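Local structure of oxetanocin-like protein (Pyrococcus furiosus, 1XX7) at residues A[39-42]-A[43-47]; A[65-68]-A[69-73]. The protein probably removes the phosphate from 2'-deoxyribonucleoside 5'-phosphates as a metal-dependent, homodimeric 5'-deoxynucleotidase of the HD-domain superfamily. All coordinates share one frame; numbering follows the deposited sequence.

Interaction 1 of 2, residues A[39-42]-A[43-47]; sequences ADHS and YRVAF. With NI (nickel (II) ion), chain G.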
loop_
_atom_site.group_PDB
_atom_site.type_symbol
_atom_site.label_atom_id
_atom_site.label_comp_id
_atom_site.label_asym_id
_atom_site.label_seq_id
_atom_site.Cartn_x
_atom_site.Cartn_y
_atom_site.Cartn_z
ATOM N N ALA A 39 11.982 3.322 11.558
ATOM C CA ALA A 39 13.117 2.437 11.439
ATOM C C ALA A 39 13.893 2.632 10.140
ATOM O O ALA A 39 15.109 2.564 10.150
ATOM C CB ALA A 39 12.674 1.039 11.552
ATOM N N ASP A 40 13.182 2.816 9.030
ATOM C CA ASP A 40 13.769 3.155 7.714
ATOM C C ASP A 40 14.682 4.394 7.866
ATOM O O ASP A 40 15.837 4.425 7.436
ATOM C CB ASP A 40 12.648 3.489 6.706
ATOM C CG ASP A 40 11.995 2.261 6.074
ATOM O OD1 ASP A 40 12.717 1.217 5.871
ATOM O OD2 ASP A 40 10.740 2.353 5.789
ATOM N N HIS A 41 14.086 5.420 8.463
ATOM C CA HIS A 41 14.719 6.664 8.745
ATOM C C HIS A 41 15.935 6.496 9.623
ATOM O O HIS A 41 16.997 7.003 9.288
ATOM C CB HIS A 41 13.714 7.569 9.473
ATOM C CG HIS A 41 14.338 8.724 10.136
ATOM N ND1 HIS A 41 15.056 9.671 9.446
ATOM C CD2 HIS A 41 14.379 9.093 11.439
ATOM C CE1 HIS A 41 15.499 10.590 10.286
ATOM N NE2 HIS A 41 15.091 10.272 11.495
ATOM N N SER A 42 15.744 5.803 10.743
ATOM C CA SER A 42 16.775 5.578 11.743
ATOM C C SER A 42 17.941 4.737 11.273
ATOM O O SER A 42 19.092 4.969 11.716
ATOM C CB SER A 42 16.193 4.923 12.994
ATOM O OG SER A 42 15.289 5.773 13.630
ATOM N N TYR A 43 17.655 3.774 10.404
ATOM C CA TYR A 43 18.692 3.054 9.686
ATOM C C TYR A 43 19.641 3.975 8.917
ATOM O O TYR A 43 20.890 3.841 9.032
ATOM C CB TYR A 43 18.135 2.025 8.688
ATOM C CG TYR A 43 19.280 1.504 7.889
ATOM C CD1 TYR A 43 20.225 0.660 8.488
ATOM C CD2 TYR A 43 19.517 1.942 6.632
ATOM C CE1 TYR A 43 21.343 0.236 7.803
ATOM C CE2 TYR A 43 20.656 1.520 5.922
ATOM C CZ TYR A 43 21.554 0.662 6.540
ATOM O OH TYR A 43 22.682 0.241 5.907
ATOM N N ARG A 44 19.087 4.850 8.067
ATOM C CA ARG A 44 19.961 5.717 7.239
ATOM C C ARG A 44 20.644 6.812 8.060
ATOM O O ARG A 44 21.758 7.253 7.711
ATOM C CB ARG A 44 19.276 6.308 6.009
ATOM C CG ARG A 44 20.301 6.721 4.969
ATOM C CD ARG A 44 19.755 7.010 3.617
ATOM N NE ARG A 44 18.886 8.171 3.640
ATOM C CZ ARG A 44 18.299 8.701 2.573
ATOM N NH1 ARG A 44 18.561 8.240 1.358
ATOM N NH2 ARG A 44 17.495 9.736 2.727
ATOM N N VAL A 45 20.012 7.231 9.145
ATOM C CA VAL A 45 20.666 8.150 10.105
ATOM C C VAL A 45 21.977 7.492 10.686
ATOM O O VAL A 45 23.025 8.153 10.741
ATOM C CB VAL A 45 19.703 8.600 11.259
ATOM C CG1 VAL A 45 20.447 9.372 12.350
ATOM C CG2 VAL A 45 18.595 9.460 10.709
ATOM N N ALA A 46 21.876 6.214 11.109
ATOM C CA ALA A 46 23.020 5.434 11.566
ATOM C C ALA A 46 24.052 5.335 10.471
ATOM O O ALA A 46 25.247 5.638 10.709
ATOM C CB ALA A 46 22.603 4.045 12.036
ATOM N N PHE A 47 23.587 4.989 9.251
ATOM C CA PHE A 47 24.471 4.967 8.098
ATOM C C PHE A 47 25.194 6.304 7.834
ATOM O O PHE A 47 26.388 6.323 7.517
ATOM C CB PHE A 47 23.755 4.486 6.823
ATOM C CG PHE A 47 24.637 4.469 5.626
ATOM C CD1 PHE A 47 25.495 3.431 5.406
ATOM C CD2 PHE A 47 24.668 5.536 4.744
ATOM C CE1 PHE A 47 26.358 3.443 4.283
ATOM C CE2 PHE A 47 25.506 5.524 3.644
ATOM C CZ PHE A 47 26.340 4.466 3.411
HETATM NI NI NI G . 15.290 11.094 13.563
#
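His41 and Val45, one helical turn apart, meet because of their first torsions. In His41 the ring carbon CG stands anti to the backbone N (chi1 164°), which swings the imidazole back beside its own carbonyl; Val45 keeps CG1 anti to its N (chi1 171°), which sets CG2 anti to the carbonyl carbon, beside the backbone N, facing the histidine one turn back. That methyl sits over one face of the ring, 3.7 Å from its centroid and 29° off the normal, a CH-pi contact whose closest approach is CG2 of Val45 to CE1 of His41 at 3.3 Å. The residue type suits the place: a beta-branched valine presents an apolar methyl to the flat ring. Both ring nitrogens of His41 are engaged, NE2 binding the nickel ion at 2.2 Å and ND1 hydrogen-bonded to Asp135, so the rotation of the imidazole is fixed from two ends. The same Asp135 also takes a salt bridge from NE of Arg44, whose NH1 pairs with Glu142. Beneath these side chains the backbone is regular helix, with Val45 N bonded to His41 O at 3.0 Å and Tyr43 N to Ala39 O at 2.8 Å. Tyr43 sends its hydroxyl to the backbone carbonyl of Ile73 of the second subunit, tying this helix to the dimer interface. His75, Asp76 and Asp132 complete the nickel site, and with His41 they form the H...HD...D metal centre characteristic of HD-domain phosphohydrolases.

Interaction 2 of 2, residues A[65-68]-A[69-73]; sequences VEKA and LKIAI
Val65 opens the helix by laying CG1 against CD1 of Leu69 at 3.8 Å, and the two side chains run alongside each other. Branched aliphatics suit this flank, where Val65 also packs on Ala53 and Leu69 on Thr49 of helix 38-58. Their backbones are joined as well, Leu69 N to Val65 O at 2.9 Å.

Glu66 comes next and keeps company with Lys70. Its CG lies anti to the backbone N (chi1 -179°) and the chain continues extended, while Lys70 starts from a different torsion, CG anti to the carbonyl carbon (chi1 -69°), and is likewise stretched out. The carboxylate oxygen OE2 of Glu66 thus reaches CE of Lys70 at 3.7 Å but its NZ only at 3.9 Å, a long salt bridge. NZ of Lys70 has its stronger partner in Glu54 of the second subunit. With an alanine at Lys70, Glu66 and Glu54 of the second subunit are likely to lose the positive charge they share, weakening the link between subunits.

Lys67 crosses Ile71, with its CG 3.7 Å from CD1 of the isoleucine; the lysine's aliphatic stem does the packing. Ile71 is buried against Leu113 and Tyr117 of helix 111-119. Ala68 is small enough to fit against Thr49, and its O accepts a hydrogen bond from N of Ala72 at 3.0 Å.

Ile71 and Ala68 thus face helices of their own subunit, while Val65, Leu69 and Lys70 also meet the second subunit; there the ammonium of Lys70, near two carboxylates, that of Glu66 only at long range, probably adds electrostatic attraction across the dimer.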
loop_
_atom_site.group_PDB
_atom_site.type_symbol
_atom_site.label_atom_id
_atom_site.label_comp_id
_atom_site.label_asym_id
_atom_site.label_seq_id
_atom_site.Cartn_x
_atom_site.Cartn_y
_atom_site.Cartn_z
ATOM N N VAL A 65 33.090 7.268 17.850
ATOM C CA VAL A 65 32.223 6.650 16.887
ATOM C C VAL A 65 31.264 5.680 17.532
ATOM O O VAL A 65 30.097 5.655 17.174
ATOM C CB VAL A 65 33.020 5.980 15.773
ATOM C CG1 VAL A 65 32.066 5.257 14.768
ATOM C CG2 VAL A 65 33.879 7.030 15.053
ATOM N N GLU A 66 31.755 4.915 18.503
ATOM C CA GLU A 66 30.926 4.036 19.279
ATOM C C GLU A 66 29.752 4.777 19.860
ATOM O O GLU A 66 28.590 4.364 19.630
ATOM C CB GLU A 66 31.719 3.393 20.412
ATOM C CG GLU A 66 30.914 2.458 21.232
ATOM C CD GLU A 66 31.705 1.669 22.220
ATOM O OE1 GLU A 66 32.929 1.508 22.045
ATOM O OE2 GLU A 66 31.090 1.188 23.172
ATOM N N LYS A 67 30.037 5.868 20.614
ATOM C CA LYS A 67 28.954 6.697 21.142
ATOM C C LYS A 67 28.005 7.281 20.077
ATOM O O LYS A 67 26.800 7.293 20.274
ATOM C CB LYS A 67 29.504 7.814 21.985
ATOM C CG LYS A 67 28.425 8.785 22.532
ATOM C CD LYS A 67 29.069 9.920 23.275
ATOM C CE LYS A 67 29.374 9.540 24.700
ATOM N NZ LYS A 67 30.320 10.535 25.298
ATOM N N ALA A 68 28.542 7.763 18.975
ATOM C CA ALA A 68 27.733 8.353 17.937
ATOM C C ALA A 68 26.769 7.336 17.261
ATOM O O ALA A 68 25.625 7.675 16.966
ATOM C CB ALA A 68 28.607 9.051 16.930
ATOM N N LEU A 69 27.223 6.095 17.072
ATOM C CA LEU A 69 26.376 5.037 16.539
ATOM C C LEU A 69 25.341 4.600 17.547
ATOM O O LEU A 69 24.163 4.389 17.167
ATOM C CB LEU A 69 27.195 3.837 16.037
ATOM C CG LEU A 69 28.254 4.156 14.984
ATOM C CD1 LEU A 69 29.105 2.885 14.653
ATOM C CD2 LEU A 69 27.630 4.748 13.750
ATOM N N LYS A 70 25.692 4.506 18.829
ATOM C CA LYS A 70 24.647 4.170 19.814
ATOM C C LYS A 70 23.541 5.241 19.817
ATOM O O LYS A 70 22.362 4.928 19.890
ATOM C CB LYS A 70 25.188 4.041 21.223
ATOM C CG LYS A 70 26.079 2.873 21.521
ATOM C CD LYS A 70 26.526 2.943 22.971
ATOM C CE LYS A 70 27.460 1.827 23.342
ATOM N NZ LYS A 70 27.596 1.665 24.849
ATOM N N ILE A 71 23.940 6.505 19.728
ATOM C CA ILE A 71 22.979 7.616 19.762
ATOM C C ILE A 71 22.046 7.571 18.552
ATOM O O ILE A 71 20.860 7.762 18.693
ATOM C CB ILE A 71 23.688 8.994 19.801
ATOM C CG1 ILE A 71 24.430 9.198 21.136
ATOM C CG2 ILE A 71 22.684 10.140 19.523
ATOM C CD1 ILE A 71 25.435 10.371 21.115
ATOM N N ALA A 72 22.623 7.342 17.373
ATOM C CA ALA A 72 21.883 7.246 16.141
ATOM C C ALA A 72 20.799 6.136 16.180
ATOM O O ALA A 72 19.695 6.331 15.686
ATOM C CB ALA A 72 22.826 6.999 15.015
ATOM N N ILE A 73 21.156 5.009 16.783
ATOM C CA ILE A 73 20.290 3.872 16.983
ATOM C C ILE A 73 19.156 4.153 17.935
ATOM O O ILE A 73 18.001 3.800 17.638
ATOM C CB ILE A 73 21.081 2.620 17.430
ATOM C CG1 ILE A 73 21.943 2.131 16.288
ATOM C CG2 ILE A 73 20.118 1.469 17.838
ATOM C CD1 ILE A 73 23.058 1.213 16.744
#

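Interactions 1 and 2 come in series along the chain, on the successive helices 38-58 and 65-74, with centres about 12 Å apart. The helices meet where small residues allow a close approach: CA of Ala46 lies 3.8 Å from CB of Ala72, and O of Ala46 is 4.0 Å from CD2 of Leu69. Both belong to the one HD domain. Helix 38-58 supplies His41 to the nickel ion, while the chain just beyond helix 65-74 supplies His75 and Asp76, which is consistent with the packing helping to bring together ligands from two parts of the chain. The helix that carries His41 and the one that leads to His75 and Asp76 both also contact the second subunit.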